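Long-range contacts in prolyl-tRNA synthetase (Naegleria fowleri, PDB 6UYH), which probably catalyses the ATP-dependent attachment of proline to its cognate tRNA, as a class II aminoacyl-tRNA synthetase, and here holds halofuginone and an ATP analogue: residues E98-T103 / V149-K154; L78-R83 / P113-P118; H155-I160 / A465-T470. All coordinates share one frame; numbering follows the deposited sequence.

Contact 1 of 3, residues E98-T103 / V149-K154. With HFG (7-bromo-6-chloro-3-{3-[(2R,3S)-3-hydroxypiperidin-2-yl]-2-oxopropyl}quinazolin-4(3H)-one), chain D; ANP (phosphoaminophosphonic acid-adenylate ester), chain C; EDO (1,2-ethanediol), chain P.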
# COMPACT_ATOMS: atom_id res chain seq x y z
N GLU A 98 -13.25 0.50 -21.74
CA GLU A 98 -12.84 -0.06 -20.46
C GLU A 98 -12.71 0.98 -19.34
O GLU A 98 -12.43 0.60 -18.20
CB GLU A 98 -11.51 -0.80 -20.59
CG GLU A 98 -11.52 -2.04 -21.47
CD GLU A 98 -10.24 -2.87 -21.34
OE1 GLU A 98 -10.21 -4.01 -21.85
OE2 GLU A 98 -9.25 -2.39 -20.73
N VAL A 99 -12.90 2.27 -19.64
CA VAL A 99 -12.73 3.32 -18.64
C VAL A 99 -13.97 3.43 -17.77
O VAL A 99 -15.09 3.54 -18.28
CB VAL A 99 -12.44 4.67 -19.32
CG1 VAL A 99 -12.17 5.72 -18.27
CG2 VAL A 99 -11.29 4.57 -20.32
N ALA A 100 -13.78 3.44 -16.45
CA ALA A 100 -14.88 3.65 -15.50
C ALA A 100 -14.99 5.13 -15.17
O ALA A 100 -13.99 5.78 -14.87
CB ALA A 100 -14.64 2.84 -14.23
N TRP A 101 -16.22 5.67 -15.24
CA TRP A 101 -16.45 7.10 -15.09
C TRP A 101 -17.26 7.41 -13.84
O TRP A 101 -18.36 6.87 -13.65
CB TRP A 101 -17.19 7.67 -16.31
CG TRP A 101 -16.31 7.72 -17.50
CD1 TRP A 101 -16.20 6.80 -18.50
CD2 TRP A 101 -15.38 8.76 -17.82
NE1 TRP A 101 -15.27 7.20 -19.42
CE2 TRP A 101 -14.75 8.40 -19.03
CE3 TRP A 101 -15.02 9.97 -17.21
CZ2 TRP A 101 -13.78 9.20 -19.64
CZ3 TRP A 101 -14.06 10.77 -17.82
CH2 TRP A 101 -13.45 10.37 -19.03
N VAL A 102 -16.75 8.33 -13.03
CA VAL A 102 -17.50 8.91 -11.92
C VAL A 102 -18.33 10.06 -12.49
O VAL A 102 -17.78 10.99 -13.09
CB VAL A 102 -16.57 9.41 -10.81
CG1 VAL A 102 -17.37 10.12 -9.72
CG2 VAL A 102 -15.75 8.27 -10.25
N THR A 103 -19.65 9.99 -12.32
CA THR A 103 -20.51 11.02 -12.89
C THR A 103 -21.47 11.66 -11.91
O THR A 103 -22.21 12.57 -12.29
CB THR A 103 -21.32 10.47 -14.07
OG1 THR A 103 -22.40 9.67 -13.57
CG2 THR A 103 -20.45 9.62 -14.99
N VAL A 149 -8.32 0.19 -12.15
CA VAL A 149 -9.68 -0.17 -12.55
C VAL A 149 -9.76 -0.24 -14.06
O VAL A 149 -9.45 0.75 -14.74
CB VAL A 149 -10.72 0.82 -12.00
CG1 VAL A 149 -12.12 0.47 -12.54
CG2 VAL A 149 -10.71 0.82 -10.47
N ARG A 150 -10.19 -1.38 -14.58
CA ARG A 150 -10.49 -1.52 -16.01
C ARG A 150 -11.77 -2.32 -16.15
O ARG A 150 -11.88 -3.42 -15.60
CB ARG A 150 -9.35 -2.23 -16.76
CG ARG A 150 -8.02 -1.49 -16.71
CD ARG A 150 -6.88 -2.33 -17.24
NE ARG A 150 -5.62 -1.60 -17.14
CZ ARG A 150 -4.46 -2.04 -17.61
NH1 ARG A 150 -4.39 -3.23 -18.21
NH2 ARG A 150 -3.36 -1.30 -17.47
N TRP A 151 -12.74 -1.78 -16.88
CA TRP A 151 -13.99 -2.49 -17.10
C TRP A 151 -13.77 -3.54 -18.19
O TRP A 151 -14.19 -3.40 -19.34
CB TRP A 151 -15.12 -1.53 -17.42
CG TRP A 151 -16.30 -1.82 -16.57
CD1 TRP A 151 -17.52 -2.29 -16.97
CD2 TRP A 151 -16.37 -1.71 -15.14
NE1 TRP A 151 -18.35 -2.45 -15.89
CE2 TRP A 151 -17.67 -2.11 -14.75
CE3 TRP A 151 -15.47 -1.31 -14.15
CZ2 TRP A 151 -18.08 -2.11 -13.42
CZ3 TRP A 151 -15.88 -1.31 -12.83
CH2 TRP A 151 -17.17 -1.71 -12.48
N GLU A 152 -13.09 -4.62 -17.79
CA GLU A 152 -12.70 -5.68 -18.72
C GLU A 152 -13.91 -6.24 -19.44
O GLU A 152 -14.93 -6.56 -18.82
CB GLU A 152 -12.00 -6.80 -17.95
CG GLU A 152 -10.74 -6.38 -17.19
CD GLU A 152 -9.48 -6.34 -18.07
OE1 GLU A 152 -9.47 -6.99 -19.15
OE2 GLU A 152 -8.51 -5.66 -17.67
N PHE A 153 -13.80 -6.36 -20.77
CA PHE A 153 -14.83 -7.03 -21.55
C PHE A 153 -14.77 -8.54 -21.37
O PHE A 153 -15.81 -9.21 -21.33
CB PHE A 153 -14.68 -6.67 -23.03
CG PHE A 153 -15.71 -7.31 -23.91
CD1 PHE A 153 -17.05 -6.98 -23.78
CD2 PHE A 153 -15.33 -8.23 -24.87
CE1 PHE A 153 -18.00 -7.57 -24.60
CE2 PHE A 153 -16.27 -8.83 -25.69
CZ PHE A 153 -17.61 -8.50 -25.55
N LYS A 154 -13.57 -9.10 -21.29
CA LYS A 154 -13.40 -10.53 -21.10
C LYS A 154 -13.96 -10.98 -19.75
O LYS A 154 -14.03 -10.21 -18.80
CB LYS A 154 -11.92 -10.90 -21.20
CG LYS A 154 -11.32 -10.75 -22.60
CD LYS A 154 -9.82 -10.92 -22.54
CE LYS A 154 -9.19 -10.90 -23.92
NZ LYS A 154 -7.71 -11.03 -23.82
O4' HFG D . -1.09 0.23 -18.95
C21 HFG D . -0.54 0.06 -20.02
C3' HFG D . 0.93 0.35 -20.22
C2' HFG D . 1.80 0.27 -18.96
N1' HFG D . 1.49 1.32 -17.98
C6' HFG D . 2.42 1.32 -16.85
C5' HFG D . 2.43 0.00 -16.12
C4' HFG D . 2.69 -1.15 -17.09
C39 HFG D . 1.73 -1.10 -18.27
O7' HFG D . 2.05 -2.13 -19.20
C1' HFG D . -1.32 -0.44 -21.25
N3 HFG D . -2.75 -0.19 -21.13
C4 HFG D . -3.18 1.13 -21.20
O11 HFG D . -2.39 2.04 -21.40
C10 HFG D . -4.62 1.30 -20.97
C5 HFG D . -5.19 2.57 -21.02
C2 HFG D . -3.61 -1.22 -20.87
N1 HFG D . -4.88 -1.11 -20.65
C9 HFG D . -5.40 0.18 -20.68
C8 HFG D . -6.76 0.35 -20.38
C7 HFG D . -7.31 1.62 -20.41
BR1 HFG D . -9.12 1.81 -19.91
C6 HFG D . -6.54 2.71 -20.76
CL1 HFG D . -7.26 4.29 -20.93
PG ANP C . -3.79 -8.29 -20.91
O1G ANP C . -3.83 -8.91 -22.23
O2G ANP C . -5.14 -7.48 -20.71
O3G ANP C . -3.64 -9.47 -19.87
PB ANP C . -2.42 -5.64 -20.72
O1B ANP C . -1.74 -5.10 -21.89
O2B ANP C . -3.85 -5.02 -20.62
N3B ANP C . -2.51 -7.28 -20.73
PA ANP C . -0.77 -4.05 -18.95
O1A ANP C . 0.47 -3.90 -19.74
O2A ANP C . -1.62 -2.82 -19.07
O3A ANP C . -1.64 -5.29 -19.42
O5' ANP C . -0.57 -4.36 -17.38
C5' ANP C . 0.65 -4.72 -16.70
C4' ANP C . 0.46 -6.11 -16.16
O4' ANP C . -0.70 -6.16 -15.30
C3' ANP C . 0.18 -7.14 -17.25
O3' ANP C . 1.39 -7.62 -17.81
C2' ANP C . -0.58 -8.23 -16.49
O2' ANP C . 0.33 -9.18 -15.96
C1' ANP C . -1.31 -7.43 -15.39
N9 ANP C . -2.73 -7.24 -15.65
C8 ANP C . -3.30 -6.65 -16.75
N7 ANP C . -4.61 -6.61 -16.72
C5 ANP C . -4.93 -7.20 -15.51
C6 ANP C . -6.16 -7.47 -14.87
N6 ANP C . -7.35 -7.10 -15.36
N1 ANP C . -6.12 -8.11 -13.69
C2 ANP C . -4.94 -8.43 -13.16
N3 ANP C . -3.72 -8.22 -13.66
C4 ANP C . -3.78 -7.60 -14.84
C1 EDO P . -7.60 -10.95 -28.45
O1 EDO P . -8.75 -11.07 -27.60
C2 EDO P . -6.39 -10.68 -27.58
O2 EDO P . -6.35 -11.66 -26.54
O HOH W 1 -7.88 -5.92 -21.02
O HOH W 2 -11.05 3.06 -15.51
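In the active site, Glu98 meets the start of the motif 2 loop at Arg150, Trp151 and Glu152. The backbone carbonyl Glu98 O takes Trp151 N at 2.7 Å in an almost straight bond (172° at the hydrogen), fixing the loop just as it leaves its strand. Two residues further on, Ala100 CB packs on Val149 CG1 at 3.9 Å and lies obliquely to the Trp151 ring.

Beyond the backbone bond the two acids come together. Glu98 reaches out as an extended chain, whereas Glu152 bends at chi2 (-83°), and their carboxylates end with OE1 facing OE1 at 4.1 Å. A water donates to both of these oxygens, 2.7 Å from Glu152 OE1, and probably eases the repulsion between the two acids; Arg161 adds a salt bridge to Glu152 OE1. The other oxygen, Glu152 OE2, receives adenine N6 of the nucleotide at 3.0 Å.

Arg150 is straight from CG to NE and brings its guanidinium to both ligands. HFG N1 sits 3.2 Å above the plane, over its centre, while ANP O2A lies at the edge, gripped by Arg150 NH1 at 2.9 Å and NH2 at 2.8 Å. Arg150 NE gives its hydrogen bond to Pro118 O. An arginine on the alpha-phosphate and a glutamate on the adenine amine are the hallmark of motif 2 in class II synthetases.

Contact 2 of 3, residues L78-R83 / P113-P118. With HFG (7-bromo-6-chloro-3-{3-[(2R,3S)-3-hydroxypiperidin-2-yl]-2-oxopropyl}quinazolin-4(3H)-one), chain D.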
# COMPACT_ATOMS: atom_id res chain seq x y z
N LEU A 78 -6.03 8.73 -7.88
CA LEU A 78 -6.90 7.74 -8.50
C LEU A 78 -7.68 8.33 -9.66
O LEU A 78 -8.04 7.60 -10.60
CB LEU A 78 -7.90 7.21 -7.44
CG LEU A 78 -9.07 6.34 -7.91
CD1 LEU A 78 -8.59 4.98 -8.41
CD2 LEU A 78 -10.09 6.18 -6.78
N PHE A 79 -7.98 9.62 -9.61
CA PHE A 79 -8.84 10.25 -10.60
C PHE A 79 -8.01 10.86 -11.71
O PHE A 79 -6.91 11.38 -11.47
CB PHE A 79 -9.70 11.34 -9.97
CG PHE A 79 -10.67 10.82 -8.95
CD1 PHE A 79 -11.60 9.85 -9.30
CD2 PHE A 79 -10.65 11.30 -7.66
CE1 PHE A 79 -12.51 9.37 -8.37
CE2 PHE A 79 -11.55 10.82 -6.72
CZ PHE A 79 -12.48 9.86 -7.07
N VAL A 80 -8.56 10.84 -12.92
CA VAL A 80 -7.91 11.45 -14.07
C VAL A 80 -8.98 12.15 -14.90
O VAL A 80 -10.10 11.65 -15.04
CB VAL A 80 -7.11 10.41 -14.90
CG1 VAL A 80 -8.02 9.26 -15.40
CG2 VAL A 80 -6.38 11.08 -16.07
N THR A 81 -8.65 13.34 -15.41
CA THR A 81 -9.62 14.07 -16.22
C THR A 81 -9.74 13.46 -17.62
O THR A 81 -8.85 12.77 -18.12
CB THR A 81 -9.25 15.55 -16.36
OG1 THR A 81 -7.95 15.69 -16.97
CG2 THR A 81 -9.26 16.27 -14.99
N LYS A 82 -10.89 13.74 -18.24
CA LYS A 82 -11.08 13.38 -19.64
C LYS A 82 -10.01 14.03 -20.51
O LYS A 82 -9.43 13.39 -21.39
CB LYS A 82 -12.48 13.80 -20.09
CG LYS A 82 -12.92 13.21 -21.43
CD LYS A 82 -14.37 13.57 -21.77
CE LYS A 82 -14.56 15.07 -21.87
NZ LYS A 82 -15.92 15.42 -22.40
N ARG A 83 -9.71 15.31 -20.24
CA ARG A 83 -8.70 16.04 -21.00
C ARG A 83 -7.35 15.33 -20.96
O ARG A 83 -6.70 15.14 -21.99
CB ARG A 83 -8.61 17.48 -20.46
CG ARG A 83 -7.31 18.24 -20.74
CD ARG A 83 -7.21 18.77 -22.15
NE ARG A 83 -8.48 19.28 -22.62
CZ ARG A 83 -8.68 19.77 -23.84
NH1 ARG A 83 -7.68 19.84 -24.71
NH2 ARG A 83 -9.89 20.21 -24.19
N PRO A 113 -17.54 14.93 -15.28
CA PRO A 113 -17.17 13.53 -15.01
C PRO A 113 -15.66 13.33 -15.04
O PRO A 113 -14.95 13.94 -15.84
CB PRO A 113 -17.86 12.76 -16.15
CG PRO A 113 -19.01 13.63 -16.53
CD PRO A 113 -18.54 15.04 -16.36
N ILE A 114 -15.19 12.47 -14.15
CA ILE A 114 -13.77 12.13 -14.07
C ILE A 114 -13.65 10.61 -14.08
O ILE A 114 -14.59 9.90 -13.70
CB ILE A 114 -13.10 12.72 -12.82
CG1 ILE A 114 -13.86 12.29 -11.57
CG2 ILE A 114 -13.02 14.26 -12.92
CD1 ILE A 114 -13.26 12.84 -10.30
N ALA A 115 -12.50 10.12 -14.53
CA ALA A 115 -12.30 8.69 -14.70
C ALA A 115 -11.43 8.10 -13.60
O ALA A 115 -10.69 8.80 -12.91
CB ALA A 115 -11.69 8.41 -16.08
N LEU A 116 -11.56 6.79 -13.43
CA LEU A 116 -10.70 6.04 -12.52
C LEU A 116 -9.47 5.54 -13.26
O LEU A 116 -9.57 5.05 -14.40
CB LEU A 116 -11.45 4.87 -11.90
CG LEU A 116 -12.79 5.20 -11.23
CD1 LEU A 116 -13.42 3.93 -10.72
CD2 LEU A 116 -12.61 6.23 -10.11
N ARG A 117 -8.32 5.66 -12.61
CA ARG A 117 -6.99 5.23 -13.03
C ARG A 117 -7.00 3.86 -13.70
O ARG A 117 -7.25 2.86 -13.03
CB ARG A 117 -6.07 5.20 -11.79
CG ARG A 117 -4.69 4.59 -12.00
CD ARG A 117 -3.83 4.83 -10.77
NE ARG A 117 -4.47 4.34 -9.55
CZ ARG A 117 -4.35 4.90 -8.35
NH1 ARG A 117 -3.61 5.99 -8.18
NH2 ARG A 117 -4.97 4.37 -7.31
N PRO A 118 -6.74 3.78 -15.01
CA PRO A 118 -6.55 2.47 -15.66
C PRO A 118 -5.08 2.12 -15.82
O PRO A 118 -4.71 1.00 -16.20
CB PRO A 118 -7.22 2.66 -17.02
CG PRO A 118 -6.92 4.11 -17.34
CD PRO A 118 -6.91 4.86 -16.01
O4' HFG D . -1.09 0.23 -18.95
C21 HFG D . -0.54 0.06 -20.02
C3' HFG D . 0.93 0.35 -20.22
C2' HFG D . 1.80 0.27 -18.96
N1' HFG D . 1.49 1.32 -17.98
C6' HFG D . 2.42 1.32 -16.85
C5' HFG D . 2.43 0.00 -16.12
C4' HFG D . 2.69 -1.15 -17.09
C39 HFG D . 1.73 -1.10 -18.27
O7' HFG D . 2.05 -2.13 -19.20
C1' HFG D . -1.32 -0.44 -21.25
N3 HFG D . -2.75 -0.19 -21.13
C4 HFG D . -3.18 1.13 -21.20
O11 HFG D . -2.39 2.04 -21.40
C10 HFG D . -4.62 1.30 -20.97
C5 HFG D . -5.19 2.57 -21.02
C2 HFG D . -3.61 -1.22 -20.87
N1 HFG D . -4.88 -1.11 -20.65
C9 HFG D . -5.40 0.18 -20.68
C8 HFG D . -6.76 0.35 -20.38
C7 HFG D . -7.31 1.62 -20.41
BR1 HFG D . -9.12 1.81 -19.91
C6 HFG D . -6.54 2.71 -20.76
CL1 HFG D . -7.26 4.29 -20.93
O HOH W 3 -12.63 15.41 -16.56
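Ile114 CD1 sits over one face of the Phe79 ring, 3.8 Å from its centroid and 23° off the normal, a CH-pi contact at the apolar centre. Ile114 CG1 stands between the backbone N and the carbonyl carbon (chi1 55°), and the extended chi2 carries CD1 on to the ring. Leu78 CD2 lies toward the rim of the ring's opposite face. Leu116 runs beside Phe79, pointing the same way, and its CD2 meets Phe79 CE1 at 3.6 Å. Val102 of the neighbouring strand also packs on this group, and Leu116 of the second subunit packs on Phe79. On the other face of the sheet Val80 CG1 touches Ala115 CB at 3.8 Å, close to Leu85.

Between the two layers runs an antiparallel ladder. Val80 and Ala115 form a hydrogen-bonded pair, Val80 N to Ala115 O and Ala115 N to Val80 O, both 2.9 Å. Ala115 O is used again: Phe79 CA approaches it at 3.3 Å in a CA-H...O contact, and it also lies at the edge of the Phe79 ring. Past the strand, Arg117 N gives a further bond to Leu78 O at 2.8 Å. The Arg117 chain bends at chi3 and crosses Leu78 at about a right angle, laying one face of its guanidinium over Leu78 CA, while NH2 bonds Asn147 OD1.

At the far end a water accepts from Lys82 N and donates to Pro113 O, at 2.8 Å from the latter, bridging the strands where helix 82-85 begins. Backbone bonding thus sets the register while buried hydrocarbon fills both faces, and the charged end of Arg117, packed on Leu78, finds a polar partner in Asn147 on strand 140-149.

Contact 3 of 3, residues H155-I160 / A465-T470. With ANP (phosphoaminophosphonic acid-adenylate ester), chain C.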
# COMPACT_ATOMS: atom_id res chain seq x y z
N HIS A 155 -14.37 -12.25 -19.68
CA HIS A 155 -14.81 -12.85 -18.42
C HIS A 155 -13.75 -12.69 -17.34
O HIS A 155 -12.56 -12.95 -17.57
CB HIS A 155 -15.10 -14.34 -18.65
CG HIS A 155 -15.93 -14.97 -17.58
ND1 HIS A 155 -15.38 -15.50 -16.43
CD2 HIS A 155 -17.26 -15.18 -17.49
CE1 HIS A 155 -16.35 -16.00 -15.68
NE2 HIS A 155 -17.50 -15.82 -16.30
N ALA A 156 -14.17 -12.26 -16.15
CA ALA A 156 -13.23 -12.07 -15.06
C ALA A 156 -12.71 -13.42 -14.55
O ALA A 156 -13.40 -14.44 -14.63
CB ALA A 156 -13.87 -11.27 -13.92
N VAL A 157 -11.46 -13.41 -14.09
CA VAL A 157 -10.82 -14.60 -13.54
C VAL A 157 -10.13 -14.17 -12.25
O VAL A 157 -9.32 -13.24 -12.25
CB VAL A 157 -9.79 -15.22 -14.51
CG1 VAL A 157 -9.09 -16.43 -13.86
CG2 VAL A 157 -10.47 -15.63 -15.82
N PRO A 158 -10.45 -14.78 -11.10
CA PRO A 158 -9.79 -14.39 -9.85
C PRO A 158 -8.29 -14.30 -10.04
O PRO A 158 -7.67 -15.18 -10.65
CB PRO A 158 -10.19 -15.50 -8.88
CG PRO A 158 -11.56 -15.93 -9.38
CD PRO A 158 -11.44 -15.87 -10.90
N PHE A 159 -7.71 -13.19 -9.58
CA PHE A 159 -6.30 -12.81 -9.68
C PHE A 159 -5.86 -12.53 -11.11
O PHE A 159 -5.26 -11.48 -11.35
CB PHE A 159 -5.38 -13.88 -9.07
CG PHE A 159 -5.66 -14.17 -7.63
CD1 PHE A 159 -5.53 -13.17 -6.66
CD2 PHE A 159 -6.03 -15.43 -7.23
CE1 PHE A 159 -5.79 -13.44 -5.32
CE2 PHE A 159 -6.29 -15.72 -5.89
CZ PHE A 159 -6.16 -14.71 -4.93
N ILE A 160 -6.15 -13.42 -12.07
CA ILE A 160 -5.58 -13.29 -13.41
C ILE A 160 -6.15 -12.07 -14.13
O ILE A 160 -5.43 -11.37 -14.86
CB ILE A 160 -5.84 -14.56 -14.24
CG1 ILE A 160 -5.23 -15.78 -13.56
CG2 ILE A 160 -5.30 -14.37 -15.67
CD1 ILE A 160 -3.71 -15.77 -13.50
N ALA A 465 -14.17 -22.86 -22.07
CA ALA A 465 -15.20 -22.10 -22.75
C ALA A 465 -16.07 -21.33 -21.75
O ALA A 465 -16.45 -20.19 -22.00
CB ALA A 465 -16.06 -23.02 -23.62
N ASN A 466 -16.35 -21.94 -20.59
CA ASN A 466 -17.12 -21.27 -19.55
C ASN A 466 -16.35 -20.11 -18.93
O ASN A 466 -16.96 -19.12 -18.50
CB ASN A 466 -17.51 -22.26 -18.45
CG ASN A 466 -18.50 -23.30 -18.91
OD1 ASN A 466 -19.02 -23.23 -20.03
ND2 ASN A 466 -18.80 -24.26 -18.05
N THR A 467 -15.03 -20.21 -18.85
CA THR A 467 -14.17 -19.15 -18.34
C THR A 467 -14.00 -18.02 -19.37
O THR A 467 -13.22 -17.08 -19.13
CB THR A 467 -12.81 -19.75 -17.92
OG1 THR A 467 -13.05 -20.84 -17.03
CG2 THR A 467 -11.92 -18.75 -17.19
N GLY A 468 -14.73 -18.07 -20.48
CA GLY A 468 -14.64 -17.05 -21.50
C GLY A 468 -13.41 -17.12 -22.36
O GLY A 468 -13.10 -16.15 -23.06
N LEU A 469 -12.69 -18.23 -22.34
CA LEU A 469 -11.44 -18.34 -23.08
C LEU A 469 -11.70 -18.81 -24.51
O LEU A 469 -12.80 -19.22 -24.87
CB LEU A 469 -10.49 -19.30 -22.36
CG LEU A 469 -10.26 -18.95 -20.88
CD1 LEU A 469 -9.55 -20.08 -20.15
CD2 LEU A 469 -9.47 -17.64 -20.74
N THR A 470 -10.66 -18.73 -25.34
CA THR A 470 -10.74 -19.18 -26.72
C THR A 470 -9.66 -20.21 -26.99
O THR A 470 -8.62 -20.26 -26.32
CB THR A 470 -10.60 -18.01 -27.70
OG1 THR A 470 -10.75 -18.49 -29.04
CG2 THR A 470 -9.24 -17.36 -27.57
PG ANP C . -3.79 -8.29 -20.91
O1G ANP C . -3.83 -8.91 -22.23
O2G ANP C . -5.14 -7.48 -20.71
O3G ANP C . -3.64 -9.47 -19.87
PB ANP C . -2.42 -5.64 -20.72
O1B ANP C . -1.74 -5.10 -21.89
O2B ANP C . -3.85 -5.02 -20.62
N3B ANP C . -2.51 -7.28 -20.73
PA ANP C . -0.77 -4.05 -18.95
O1A ANP C . 0.47 -3.90 -19.74
O2A ANP C . -1.62 -2.82 -19.07
O3A ANP C . -1.64 -5.29 -19.42
O5' ANP C . -0.57 -4.36 -17.38
C5' ANP C . 0.65 -4.72 -16.70
C4' ANP C . 0.46 -6.11 -16.16
O4' ANP C . -0.70 -6.16 -15.30
C3' ANP C . 0.18 -7.14 -17.25
O3' ANP C . 1.39 -7.62 -17.81
C2' ANP C . -0.58 -8.23 -16.49
O2' ANP C . 0.33 -9.18 -15.96
C1' ANP C . -1.31 -7.43 -15.39
N9 ANP C . -2.73 -7.24 -15.65
C8 ANP C . -3.30 -6.65 -16.75
N7 ANP C . -4.61 -6.61 -16.72
C5 ANP C . -4.93 -7.20 -15.51
C6 ANP C . -6.16 -7.47 -14.87
N6 ANP C . -7.35 -7.10 -15.36
N1 ANP C . -6.12 -8.11 -13.69
C2 ANP C . -4.94 -8.43 -13.16
N3 ANP C . -3.72 -8.22 -13.66
C4 ANP C . -3.78 -7.60 -14.84
O HOH W 4 -11.40 -14.60 -19.39
O HOH W 5 -14.13 -13.73 -22.13
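His155 O and Thr467 O share one water, which donates to both: it lies 2.7 Å from His155 O and 3.1 Å from Thr467 O. A second water makes another bridge from the same residue, accepting from His155 N at 2.9 Å and donating to Gly468 O at 2.8 Å. Solvent therefore carries all the hydrogen bonding found between the two segments, and the backbones stay a water's width apart at these polar atoms.

The side chain of His155 closes the gap directly. Its CG is anti to the backbone N (chi1 -163°), and CB touches Thr467 O at 3.4 Å. Asn466 O stands 4.0 Å above one face of the imidazole, displaced toward the rim, so the ring rests against the carbonyls at the end of the helix. A weak, bent bond from His155 ND1 to Ala156 O may bias how the ring is turned. Further in, Val157 CG2 meets Thr467 CG2 at 3.7 Å, the two side chains crossing at about a right angle; Thr467 CG2 is anti to its own backbone N, while OG1 on the other branch bonds back to Ser463 O.

Gly468, with positive phi, is the C-prime residue of a Schellman motif that ends helix 462-466, and having no side chain it lets His155 come up against the turn. At the opposite end of segment 155-160, Ile160 O lies 3.4 Å from the adenine carbon C2 of the nucleotide, ANP. Around the contact, helix 274-283 packs on Val157 through Met281, helix 22-32 reaches Thr467 through Ser23 and Pro158 through Ile30, and strand 36-38 also covers Pro158. The motif 2 loop thus packs against these elements and meets the turn that ends helix 462-466 of the C-terminal domain.

Overall arrangement
From the N terminus, strand 79-81 comes first, and contact 2 closes its loop when strand 108-116 returns beside it. Before that happens contact 1 has opened at residue 98, and it closes only at 149-154, so the two loops cross. They share the sheet in which, within this chain, 108-116 lies between 79-81 and 100-105, and which runs on into the second subunit; both touch halofuginone. Contact 3 opens directly at residue 155, in the same motif 2 loop, and closes some 300 residues later, after the anticodon-binding domain, tying the catalytic core to the C-terminal domain. Contacts 1 and 3 both reach the nucleotide; contacts 2 and 3, centres about 27 Å apart, do not touch.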